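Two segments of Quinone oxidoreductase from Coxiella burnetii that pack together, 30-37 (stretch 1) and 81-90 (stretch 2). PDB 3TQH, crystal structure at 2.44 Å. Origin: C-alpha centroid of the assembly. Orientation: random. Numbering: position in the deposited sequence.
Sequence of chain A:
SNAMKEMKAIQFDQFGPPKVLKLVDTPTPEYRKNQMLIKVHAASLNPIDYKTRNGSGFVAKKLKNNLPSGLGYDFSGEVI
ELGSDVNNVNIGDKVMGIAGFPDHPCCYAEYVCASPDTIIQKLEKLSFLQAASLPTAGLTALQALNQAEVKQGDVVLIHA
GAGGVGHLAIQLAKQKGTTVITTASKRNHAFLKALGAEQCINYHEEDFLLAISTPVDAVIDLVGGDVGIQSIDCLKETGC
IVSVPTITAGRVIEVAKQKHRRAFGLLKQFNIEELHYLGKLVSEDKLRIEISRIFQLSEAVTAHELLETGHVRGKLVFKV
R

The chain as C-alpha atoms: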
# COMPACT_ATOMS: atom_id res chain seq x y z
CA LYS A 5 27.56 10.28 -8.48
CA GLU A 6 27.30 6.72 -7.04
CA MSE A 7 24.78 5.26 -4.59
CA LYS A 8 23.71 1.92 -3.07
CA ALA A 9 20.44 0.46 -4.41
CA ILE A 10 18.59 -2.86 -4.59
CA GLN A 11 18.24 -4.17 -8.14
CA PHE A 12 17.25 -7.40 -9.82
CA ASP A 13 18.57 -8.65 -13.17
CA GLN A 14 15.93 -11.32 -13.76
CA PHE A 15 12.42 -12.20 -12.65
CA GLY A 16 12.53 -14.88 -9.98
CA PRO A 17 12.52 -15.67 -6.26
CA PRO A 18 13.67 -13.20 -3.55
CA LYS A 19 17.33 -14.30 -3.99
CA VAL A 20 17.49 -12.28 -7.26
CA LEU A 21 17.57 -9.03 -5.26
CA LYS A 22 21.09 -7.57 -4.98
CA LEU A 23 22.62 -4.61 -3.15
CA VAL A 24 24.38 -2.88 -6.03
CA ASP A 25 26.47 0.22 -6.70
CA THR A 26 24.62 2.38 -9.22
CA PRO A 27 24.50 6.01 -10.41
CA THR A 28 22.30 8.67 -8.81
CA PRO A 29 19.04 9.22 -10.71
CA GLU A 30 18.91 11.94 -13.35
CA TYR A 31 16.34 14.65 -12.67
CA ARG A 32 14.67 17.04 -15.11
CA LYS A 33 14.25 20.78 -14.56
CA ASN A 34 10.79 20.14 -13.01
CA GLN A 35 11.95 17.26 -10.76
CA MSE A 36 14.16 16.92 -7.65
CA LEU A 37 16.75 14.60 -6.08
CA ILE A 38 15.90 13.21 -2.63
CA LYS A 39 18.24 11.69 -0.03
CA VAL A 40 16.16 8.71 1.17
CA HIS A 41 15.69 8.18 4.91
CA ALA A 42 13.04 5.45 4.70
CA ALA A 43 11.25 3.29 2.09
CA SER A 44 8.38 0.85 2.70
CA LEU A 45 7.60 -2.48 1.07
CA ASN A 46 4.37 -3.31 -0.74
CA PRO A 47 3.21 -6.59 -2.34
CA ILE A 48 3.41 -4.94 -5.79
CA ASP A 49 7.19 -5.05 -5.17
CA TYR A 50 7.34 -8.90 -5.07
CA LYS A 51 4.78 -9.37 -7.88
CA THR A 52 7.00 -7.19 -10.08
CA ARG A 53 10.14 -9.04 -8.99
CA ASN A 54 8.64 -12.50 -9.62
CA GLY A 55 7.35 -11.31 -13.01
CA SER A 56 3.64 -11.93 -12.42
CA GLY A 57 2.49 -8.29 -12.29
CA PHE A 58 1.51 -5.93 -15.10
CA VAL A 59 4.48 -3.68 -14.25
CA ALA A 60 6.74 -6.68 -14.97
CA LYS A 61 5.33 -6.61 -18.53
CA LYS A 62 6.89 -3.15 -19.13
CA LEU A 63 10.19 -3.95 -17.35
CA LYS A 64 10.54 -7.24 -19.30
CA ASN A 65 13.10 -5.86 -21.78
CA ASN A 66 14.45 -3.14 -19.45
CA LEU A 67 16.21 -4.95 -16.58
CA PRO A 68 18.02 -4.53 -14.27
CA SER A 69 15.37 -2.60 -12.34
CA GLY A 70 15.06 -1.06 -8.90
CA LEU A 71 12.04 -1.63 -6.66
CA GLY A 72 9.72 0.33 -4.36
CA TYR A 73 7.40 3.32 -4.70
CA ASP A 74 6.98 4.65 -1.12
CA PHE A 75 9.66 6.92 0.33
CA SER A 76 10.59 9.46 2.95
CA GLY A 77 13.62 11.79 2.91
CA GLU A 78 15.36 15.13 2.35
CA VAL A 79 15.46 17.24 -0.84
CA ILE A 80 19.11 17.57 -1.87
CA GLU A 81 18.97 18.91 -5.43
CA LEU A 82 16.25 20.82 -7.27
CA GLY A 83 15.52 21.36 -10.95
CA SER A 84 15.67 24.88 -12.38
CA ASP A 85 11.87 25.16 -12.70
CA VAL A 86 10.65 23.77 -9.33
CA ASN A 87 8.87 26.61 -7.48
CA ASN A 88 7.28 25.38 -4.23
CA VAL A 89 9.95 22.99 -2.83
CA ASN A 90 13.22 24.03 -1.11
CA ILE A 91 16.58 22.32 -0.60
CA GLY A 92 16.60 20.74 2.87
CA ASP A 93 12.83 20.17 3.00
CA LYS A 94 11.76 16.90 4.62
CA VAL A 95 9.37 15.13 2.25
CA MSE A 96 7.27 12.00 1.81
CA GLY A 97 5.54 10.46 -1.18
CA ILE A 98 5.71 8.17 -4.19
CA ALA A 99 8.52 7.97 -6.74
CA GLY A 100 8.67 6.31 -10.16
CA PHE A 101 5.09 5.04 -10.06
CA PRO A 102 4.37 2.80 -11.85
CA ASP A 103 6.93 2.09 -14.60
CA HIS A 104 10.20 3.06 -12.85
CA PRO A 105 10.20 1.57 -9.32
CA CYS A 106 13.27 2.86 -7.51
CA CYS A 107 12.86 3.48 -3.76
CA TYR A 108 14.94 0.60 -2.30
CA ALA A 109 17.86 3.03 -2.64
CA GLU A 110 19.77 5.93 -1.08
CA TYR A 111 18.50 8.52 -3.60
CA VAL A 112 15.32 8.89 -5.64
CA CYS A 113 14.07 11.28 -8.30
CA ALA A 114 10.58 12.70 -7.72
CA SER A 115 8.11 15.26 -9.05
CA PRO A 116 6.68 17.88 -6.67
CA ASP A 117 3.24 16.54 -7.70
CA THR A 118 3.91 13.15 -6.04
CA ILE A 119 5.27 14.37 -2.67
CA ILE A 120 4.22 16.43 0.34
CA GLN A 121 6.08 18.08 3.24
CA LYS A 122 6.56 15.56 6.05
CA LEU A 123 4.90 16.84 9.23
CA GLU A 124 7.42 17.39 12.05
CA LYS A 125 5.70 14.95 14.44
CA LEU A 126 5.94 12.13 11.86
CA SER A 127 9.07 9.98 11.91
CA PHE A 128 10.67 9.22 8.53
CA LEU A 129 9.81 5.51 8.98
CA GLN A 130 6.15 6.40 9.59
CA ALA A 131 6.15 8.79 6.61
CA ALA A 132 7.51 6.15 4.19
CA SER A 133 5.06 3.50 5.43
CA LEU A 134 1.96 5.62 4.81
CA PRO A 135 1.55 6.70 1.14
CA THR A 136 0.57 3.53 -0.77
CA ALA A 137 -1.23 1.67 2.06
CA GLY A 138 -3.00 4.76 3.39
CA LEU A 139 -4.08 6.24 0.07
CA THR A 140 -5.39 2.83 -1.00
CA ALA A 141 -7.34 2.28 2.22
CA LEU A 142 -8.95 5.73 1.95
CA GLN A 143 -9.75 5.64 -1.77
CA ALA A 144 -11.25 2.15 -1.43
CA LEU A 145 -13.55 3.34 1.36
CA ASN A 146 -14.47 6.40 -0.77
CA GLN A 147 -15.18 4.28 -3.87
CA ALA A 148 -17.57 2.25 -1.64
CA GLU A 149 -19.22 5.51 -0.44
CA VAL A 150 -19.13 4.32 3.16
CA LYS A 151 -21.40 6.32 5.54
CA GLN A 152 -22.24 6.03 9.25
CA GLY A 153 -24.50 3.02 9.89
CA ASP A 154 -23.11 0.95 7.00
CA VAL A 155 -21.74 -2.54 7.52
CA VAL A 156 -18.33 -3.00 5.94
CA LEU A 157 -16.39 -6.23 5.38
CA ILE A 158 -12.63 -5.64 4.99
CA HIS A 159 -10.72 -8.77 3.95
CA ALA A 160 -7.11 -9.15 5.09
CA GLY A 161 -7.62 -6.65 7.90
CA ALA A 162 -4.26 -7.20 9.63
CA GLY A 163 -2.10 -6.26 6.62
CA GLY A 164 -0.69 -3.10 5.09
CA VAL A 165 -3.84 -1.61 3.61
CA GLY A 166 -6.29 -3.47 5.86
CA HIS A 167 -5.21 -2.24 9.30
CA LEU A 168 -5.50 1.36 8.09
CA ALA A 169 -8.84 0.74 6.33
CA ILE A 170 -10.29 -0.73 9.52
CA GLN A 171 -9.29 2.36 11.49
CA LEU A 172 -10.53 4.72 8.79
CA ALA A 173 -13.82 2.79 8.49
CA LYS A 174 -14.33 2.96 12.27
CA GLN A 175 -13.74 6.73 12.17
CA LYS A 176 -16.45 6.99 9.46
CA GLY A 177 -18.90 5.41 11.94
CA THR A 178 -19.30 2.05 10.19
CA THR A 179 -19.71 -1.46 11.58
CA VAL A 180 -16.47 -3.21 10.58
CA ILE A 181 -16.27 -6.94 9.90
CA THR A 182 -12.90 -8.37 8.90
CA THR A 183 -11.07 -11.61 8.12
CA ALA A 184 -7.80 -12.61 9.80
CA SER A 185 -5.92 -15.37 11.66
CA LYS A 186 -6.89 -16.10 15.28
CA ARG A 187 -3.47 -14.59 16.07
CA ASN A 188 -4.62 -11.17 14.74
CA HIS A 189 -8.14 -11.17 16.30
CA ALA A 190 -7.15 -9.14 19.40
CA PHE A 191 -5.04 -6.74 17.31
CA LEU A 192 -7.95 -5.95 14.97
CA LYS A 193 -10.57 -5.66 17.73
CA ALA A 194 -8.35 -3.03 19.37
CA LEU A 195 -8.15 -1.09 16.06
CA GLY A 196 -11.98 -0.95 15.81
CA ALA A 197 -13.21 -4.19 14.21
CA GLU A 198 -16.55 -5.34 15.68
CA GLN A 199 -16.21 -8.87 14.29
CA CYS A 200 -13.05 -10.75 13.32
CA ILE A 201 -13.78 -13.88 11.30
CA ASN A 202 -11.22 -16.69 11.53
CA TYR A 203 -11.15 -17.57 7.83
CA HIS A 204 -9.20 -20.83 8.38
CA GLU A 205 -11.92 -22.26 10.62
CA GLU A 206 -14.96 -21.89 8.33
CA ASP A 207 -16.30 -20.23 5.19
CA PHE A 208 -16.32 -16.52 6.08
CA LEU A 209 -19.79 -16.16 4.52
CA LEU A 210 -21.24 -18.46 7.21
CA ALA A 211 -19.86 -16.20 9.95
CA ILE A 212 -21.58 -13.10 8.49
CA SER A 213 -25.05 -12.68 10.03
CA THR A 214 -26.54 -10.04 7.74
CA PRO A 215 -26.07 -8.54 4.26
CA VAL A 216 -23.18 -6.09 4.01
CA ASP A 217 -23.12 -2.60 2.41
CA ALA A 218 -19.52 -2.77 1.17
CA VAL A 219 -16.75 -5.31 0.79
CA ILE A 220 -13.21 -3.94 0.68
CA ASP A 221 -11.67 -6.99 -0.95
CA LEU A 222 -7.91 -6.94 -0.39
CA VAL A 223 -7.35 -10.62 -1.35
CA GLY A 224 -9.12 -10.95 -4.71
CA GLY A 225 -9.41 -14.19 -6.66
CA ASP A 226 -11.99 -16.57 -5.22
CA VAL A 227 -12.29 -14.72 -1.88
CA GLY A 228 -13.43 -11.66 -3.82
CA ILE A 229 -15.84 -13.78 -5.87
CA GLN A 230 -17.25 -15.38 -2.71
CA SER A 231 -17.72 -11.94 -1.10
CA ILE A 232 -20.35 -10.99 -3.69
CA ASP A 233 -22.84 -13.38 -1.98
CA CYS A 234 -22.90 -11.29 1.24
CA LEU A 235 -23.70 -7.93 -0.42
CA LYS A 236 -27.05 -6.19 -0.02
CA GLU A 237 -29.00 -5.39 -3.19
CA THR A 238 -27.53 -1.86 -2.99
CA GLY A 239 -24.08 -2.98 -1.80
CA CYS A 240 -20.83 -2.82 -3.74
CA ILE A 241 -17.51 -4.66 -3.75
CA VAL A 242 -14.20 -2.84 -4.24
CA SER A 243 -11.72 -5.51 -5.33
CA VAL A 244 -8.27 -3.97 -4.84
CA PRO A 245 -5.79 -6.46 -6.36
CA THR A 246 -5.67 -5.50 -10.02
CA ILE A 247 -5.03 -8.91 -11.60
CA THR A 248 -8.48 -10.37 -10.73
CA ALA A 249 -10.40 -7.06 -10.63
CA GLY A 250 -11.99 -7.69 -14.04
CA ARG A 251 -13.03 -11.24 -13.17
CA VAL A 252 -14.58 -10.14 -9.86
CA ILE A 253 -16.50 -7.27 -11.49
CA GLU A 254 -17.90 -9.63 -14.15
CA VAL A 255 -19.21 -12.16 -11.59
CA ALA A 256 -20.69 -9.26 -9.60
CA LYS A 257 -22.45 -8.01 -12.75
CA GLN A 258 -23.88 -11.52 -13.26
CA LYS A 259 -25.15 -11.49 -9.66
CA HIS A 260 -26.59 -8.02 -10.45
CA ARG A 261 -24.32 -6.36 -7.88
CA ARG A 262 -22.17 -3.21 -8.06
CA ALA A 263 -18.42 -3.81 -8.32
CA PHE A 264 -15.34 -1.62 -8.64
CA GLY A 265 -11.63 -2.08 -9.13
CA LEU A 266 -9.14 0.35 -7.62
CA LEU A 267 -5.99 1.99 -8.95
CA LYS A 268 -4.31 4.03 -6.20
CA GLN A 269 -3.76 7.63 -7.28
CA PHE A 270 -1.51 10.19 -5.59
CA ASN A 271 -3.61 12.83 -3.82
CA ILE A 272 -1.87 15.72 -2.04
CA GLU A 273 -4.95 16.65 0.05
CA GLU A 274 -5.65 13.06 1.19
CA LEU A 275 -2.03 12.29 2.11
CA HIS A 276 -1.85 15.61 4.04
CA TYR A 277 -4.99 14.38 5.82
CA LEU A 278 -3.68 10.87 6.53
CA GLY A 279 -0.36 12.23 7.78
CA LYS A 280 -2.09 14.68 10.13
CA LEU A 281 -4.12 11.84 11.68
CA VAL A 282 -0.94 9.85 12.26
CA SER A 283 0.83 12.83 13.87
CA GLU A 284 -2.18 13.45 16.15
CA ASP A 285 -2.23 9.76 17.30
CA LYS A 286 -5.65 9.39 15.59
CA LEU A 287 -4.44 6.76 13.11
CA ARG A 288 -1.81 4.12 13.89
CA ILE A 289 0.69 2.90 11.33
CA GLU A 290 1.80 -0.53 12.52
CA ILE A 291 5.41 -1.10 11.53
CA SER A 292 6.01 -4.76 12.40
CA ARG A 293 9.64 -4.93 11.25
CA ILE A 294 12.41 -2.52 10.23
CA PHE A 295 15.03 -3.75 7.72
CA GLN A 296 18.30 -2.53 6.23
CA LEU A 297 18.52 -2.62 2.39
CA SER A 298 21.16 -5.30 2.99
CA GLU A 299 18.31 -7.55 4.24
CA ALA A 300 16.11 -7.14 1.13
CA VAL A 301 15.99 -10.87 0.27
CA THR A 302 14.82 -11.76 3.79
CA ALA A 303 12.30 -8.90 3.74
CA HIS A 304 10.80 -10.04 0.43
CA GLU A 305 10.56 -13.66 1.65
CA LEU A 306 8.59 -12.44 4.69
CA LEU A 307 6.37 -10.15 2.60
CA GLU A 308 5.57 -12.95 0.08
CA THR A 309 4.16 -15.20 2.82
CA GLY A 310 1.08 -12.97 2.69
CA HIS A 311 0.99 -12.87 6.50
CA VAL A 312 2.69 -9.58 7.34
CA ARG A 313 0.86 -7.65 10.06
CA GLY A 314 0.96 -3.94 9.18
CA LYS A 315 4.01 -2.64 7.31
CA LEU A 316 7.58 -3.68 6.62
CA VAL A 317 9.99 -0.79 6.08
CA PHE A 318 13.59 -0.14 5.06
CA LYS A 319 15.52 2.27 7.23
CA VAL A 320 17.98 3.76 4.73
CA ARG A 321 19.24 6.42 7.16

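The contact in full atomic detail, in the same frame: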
# COMPACT_ATOMS: atom_id res chain seq x y z
N GLU A 30 19.00 10.66 -12.66
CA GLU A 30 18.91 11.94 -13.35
C GLU A 30 17.60 12.60 -12.97
O GLU A 30 16.61 11.92 -12.69
CB GLU A 30 18.97 11.74 -14.87
CG GLU A 30 20.30 11.18 -15.36
CD GLU A 30 20.25 10.72 -16.81
OE1 GLU A 30 19.30 10.00 -17.19
OE2 GLU A 30 21.17 11.08 -17.58
N TYR A 31 17.58 13.92 -12.93
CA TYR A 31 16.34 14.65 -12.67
C TYR A 31 16.22 15.78 -13.68
O TYR A 31 17.20 16.45 -14.01
CB TYR A 31 16.28 15.18 -11.23
CG TYR A 31 17.46 16.04 -10.83
CD1 TYR A 31 18.60 15.48 -10.25
CD2 TYR A 31 17.45 17.42 -11.03
CE1 TYR A 31 19.68 16.26 -9.89
CE2 TYR A 31 18.53 18.21 -10.67
CZ TYR A 31 19.64 17.62 -10.10
OH TYR A 31 20.71 18.40 -9.75
N ARG A 32 15.00 15.95 -14.19
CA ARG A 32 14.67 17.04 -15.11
C ARG A 32 14.57 18.36 -14.36
O ARG A 32 14.63 18.40 -13.13
CB ARG A 32 13.33 16.76 -15.82
CG ARG A 32 13.36 15.69 -16.90
CD ARG A 32 12.01 15.64 -17.60
NE ARG A 32 10.96 15.16 -16.69
CZ ARG A 32 9.66 15.43 -16.79
NH1 ARG A 32 9.18 16.20 -17.78
NH2 ARG A 32 8.81 14.92 -15.90
N LYS A 33 14.38 19.44 -15.12
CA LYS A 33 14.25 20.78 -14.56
C LYS A 33 12.99 20.97 -13.70
O LYS A 33 12.93 21.91 -12.90
CB LYS A 33 14.29 21.82 -15.69
CG LYS A 33 15.60 21.83 -16.49
CD LYS A 33 15.52 22.77 -17.70
CE LYS A 33 16.84 22.84 -18.45
NZ LYS A 33 16.76 23.65 -19.71
N ASN A 34 11.98 20.11 -13.87
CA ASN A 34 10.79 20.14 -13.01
C ASN A 34 10.73 19.01 -11.97
O ASN A 34 9.68 18.77 -11.37
CB ASN A 34 9.50 20.17 -13.85
CG ASN A 34 9.29 18.93 -14.71
OD1 ASN A 34 10.01 17.93 -14.59
ND2 ASN A 34 8.30 18.99 -15.59
N GLN A 35 11.85 18.33 -11.76
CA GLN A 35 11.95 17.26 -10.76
C GLN A 35 13.01 17.60 -9.70
O GLN A 35 13.64 18.66 -9.76
CB GLN A 35 12.28 15.94 -11.44
CG GLN A 35 11.23 15.49 -12.44
CD GLN A 35 11.54 14.14 -13.04
OE1 GLN A 35 10.86 13.15 -12.77
NE2 GLN A 35 12.58 14.08 -13.85
N MSE A 36 13.19 16.71 -8.73
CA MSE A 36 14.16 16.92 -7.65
C MSE A 36 14.89 15.62 -7.30
O MSE A 36 14.44 14.54 -7.66
CB MSE A 36 13.46 17.48 -6.41
CG MSE A 36 12.41 16.55 -5.81
SE MSE A 36 11.06 17.46 -4.72
CE MSE A 36 10.49 18.82 -6.01
N LEU A 37 16.02 15.75 -6.60
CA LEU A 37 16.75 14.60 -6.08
C LEU A 37 16.59 14.56 -4.56
O LEU A 37 16.81 15.56 -3.89
CB LEU A 37 18.23 14.67 -6.46
CG LEU A 37 19.08 13.42 -6.20
CD1 LEU A 37 18.67 12.28 -7.12
CD2 LEU A 37 20.55 13.74 -6.38
N GLU A 81 18.81 18.12 -4.22
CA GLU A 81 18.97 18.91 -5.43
C GLU A 81 17.60 19.20 -6.03
O GLU A 81 16.67 18.41 -5.90
CB GLU A 81 19.89 18.18 -6.43
CG GLU A 81 21.28 17.90 -5.85
CD GLU A 81 22.29 17.32 -6.85
OE1 GLU A 81 22.35 17.80 -8.01
OE2 GLU A 81 23.05 16.41 -6.46
N LEU A 82 17.49 20.37 -6.66
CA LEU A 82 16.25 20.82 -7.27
C LEU A 82 16.48 21.20 -8.73
O LEU A 82 17.53 21.76 -9.07
CB LEU A 82 15.68 22.03 -6.52
CG LEU A 82 14.67 21.76 -5.41
CD1 LEU A 82 14.22 23.07 -4.78
CD2 LEU A 82 13.48 21.01 -5.96
N GLY A 83 15.50 20.91 -9.57
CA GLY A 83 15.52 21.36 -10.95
C GLY A 83 15.34 22.87 -11.03
O GLY A 83 14.86 23.49 -10.08
N SER A 84 15.74 23.44 -12.16
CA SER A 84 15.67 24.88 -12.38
C SER A 84 14.26 25.46 -12.25
O SER A 84 14.09 26.60 -11.83
CB SER A 84 16.22 25.22 -13.77
OG SER A 84 17.40 24.49 -14.04
N ASP A 85 13.24 24.66 -12.60
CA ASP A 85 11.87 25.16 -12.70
C ASP A 85 10.92 24.72 -11.56
O ASP A 85 9.71 24.93 -11.66
CB ASP A 85 11.27 24.74 -14.06
CG ASP A 85 11.98 25.40 -15.24
OD1 ASP A 85 12.75 26.37 -15.03
OD2 ASP A 85 11.75 24.96 -16.38
N VAL A 86 11.47 24.15 -10.49
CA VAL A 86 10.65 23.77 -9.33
C VAL A 86 10.46 24.97 -8.40
O VAL A 86 11.44 25.53 -7.90
CB VAL A 86 11.28 22.60 -8.54
CG1 VAL A 86 10.41 22.23 -7.35
CG2 VAL A 86 11.49 21.39 -9.45
N ASN A 87 9.20 25.35 -8.16
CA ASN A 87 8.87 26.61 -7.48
C ASN A 87 8.58 26.51 -5.98
O ASN A 87 9.00 27.37 -5.21
CB ASN A 87 7.67 27.29 -8.16
CG ASN A 87 8.07 28.17 -9.34
OD1 ASN A 87 7.42 29.18 -9.61
ND2 ASN A 87 9.13 27.80 -10.04
N ASN A 88 7.84 25.47 -5.58
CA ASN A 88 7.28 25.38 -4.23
C ASN A 88 8.04 24.47 -3.25
O ASN A 88 7.66 24.39 -2.08
CB ASN A 88 5.81 24.93 -4.30
CG ASN A 88 4.84 26.08 -4.58
OD1 ASN A 88 5.22 27.26 -4.62
ND2 ASN A 88 3.56 25.74 -4.78
N VAL A 89 9.09 23.79 -3.71
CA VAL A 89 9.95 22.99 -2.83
C VAL A 89 11.28 23.72 -2.59
O VAL A 89 11.73 24.49 -3.44
CB VAL A 89 10.21 21.60 -3.43
CG1 VAL A 89 10.86 20.68 -2.41
CG2 VAL A 89 8.91 20.99 -3.94
N ASN A 90 11.89 23.50 -1.43
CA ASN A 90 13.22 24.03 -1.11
C ASN A 90 14.22 22.93 -0.77
O ASN A 90 13.84 21.86 -0.29
CB ASN A 90 13.13 25.00 0.07
CG ASN A 90 12.58 26.36 -0.31
OD1 ASN A 90 11.61 26.82 0.27
ND2 ASN A 90 13.22 27.01 -1.29

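This contact is the end of an antiparallel strand pairing that runs on into two beta turns packed against each other, held mainly by backbone hydrogen bonds and backed by a small apolar cluster and one tyrosine-glutamate bond.

The strand pairing involves Met36 and Leu37 on one side and Glu81 and Leu82 on the other. Leu37 and Glu81 form a hydrogen-bonded pair. Leu37 N donates to Glu81 O at 2.8 Å, and Glu81 N donates to Leu37 O at 3.3 Å. Both bonds are nearly straight, but the second is longer. Met36 and Leu82 form the adjacent non-hydrogen-bonded pair, with their CA atoms 4.4 Å apart. The ladder then reaches one step past the strands, where Gly83 N donates to Gln35 O at 2.9 Å.

Beyond this point each stretch bends through a type I turn, Arg32 to Gln35 in one and Gly83 to Val86 in the other. The first turn is closed by Gln35 N donating to Arg32 O at 3.1 Å. The second has a weak bond from Val86 N to Gly83 O at 3.5 Å. The turns meet at the carbonyl of Lys33. Asp85 N donates to Lys33 O at 2.8 Å, and Gly83 CA lies 3.3 Å from Lys33 O in a CA-H...O contact.

Gly83 is buried, and its backbone lies close against the first turn. A CB placed there would clash with the carbonyl oxygens of Arg32, Lys33 and Gln35. The lack of a side chain therefore lets the two backbones approach this closely.

Side chains alternate between the two faces of the sheet. Met36, present as selenomethionine, shares a face with Leu82, and Met36 CB is 3.6 Å from Leu82 CD2. Its terminal methyl reaches the valines of the second stretch. Met36 CE lies 3.4 Å from Val89 CG2 and 3.7 Å from Val86 CG1. These are apolar contacts, and Met36 itself is buried. Val86 also packs on backbone, with Val86 CG2 3.5 Å from Gln35 O.

Leu37 and Glu81 occupy the other face. Leu37 CD2 comes within 3.7 Å of Glu81 OE2, so the leucine packs beside the carboxylate. The other carboxylate oxygen takes the polar contact: Tyr31 OH donates a very short hydrogen bond to Glu81 OE1, at 2.5 Å. This oxygen sits at the edge of the tyrosine ring, near its plane. The bond ties the loop before the first turn to the strand of the second stretch.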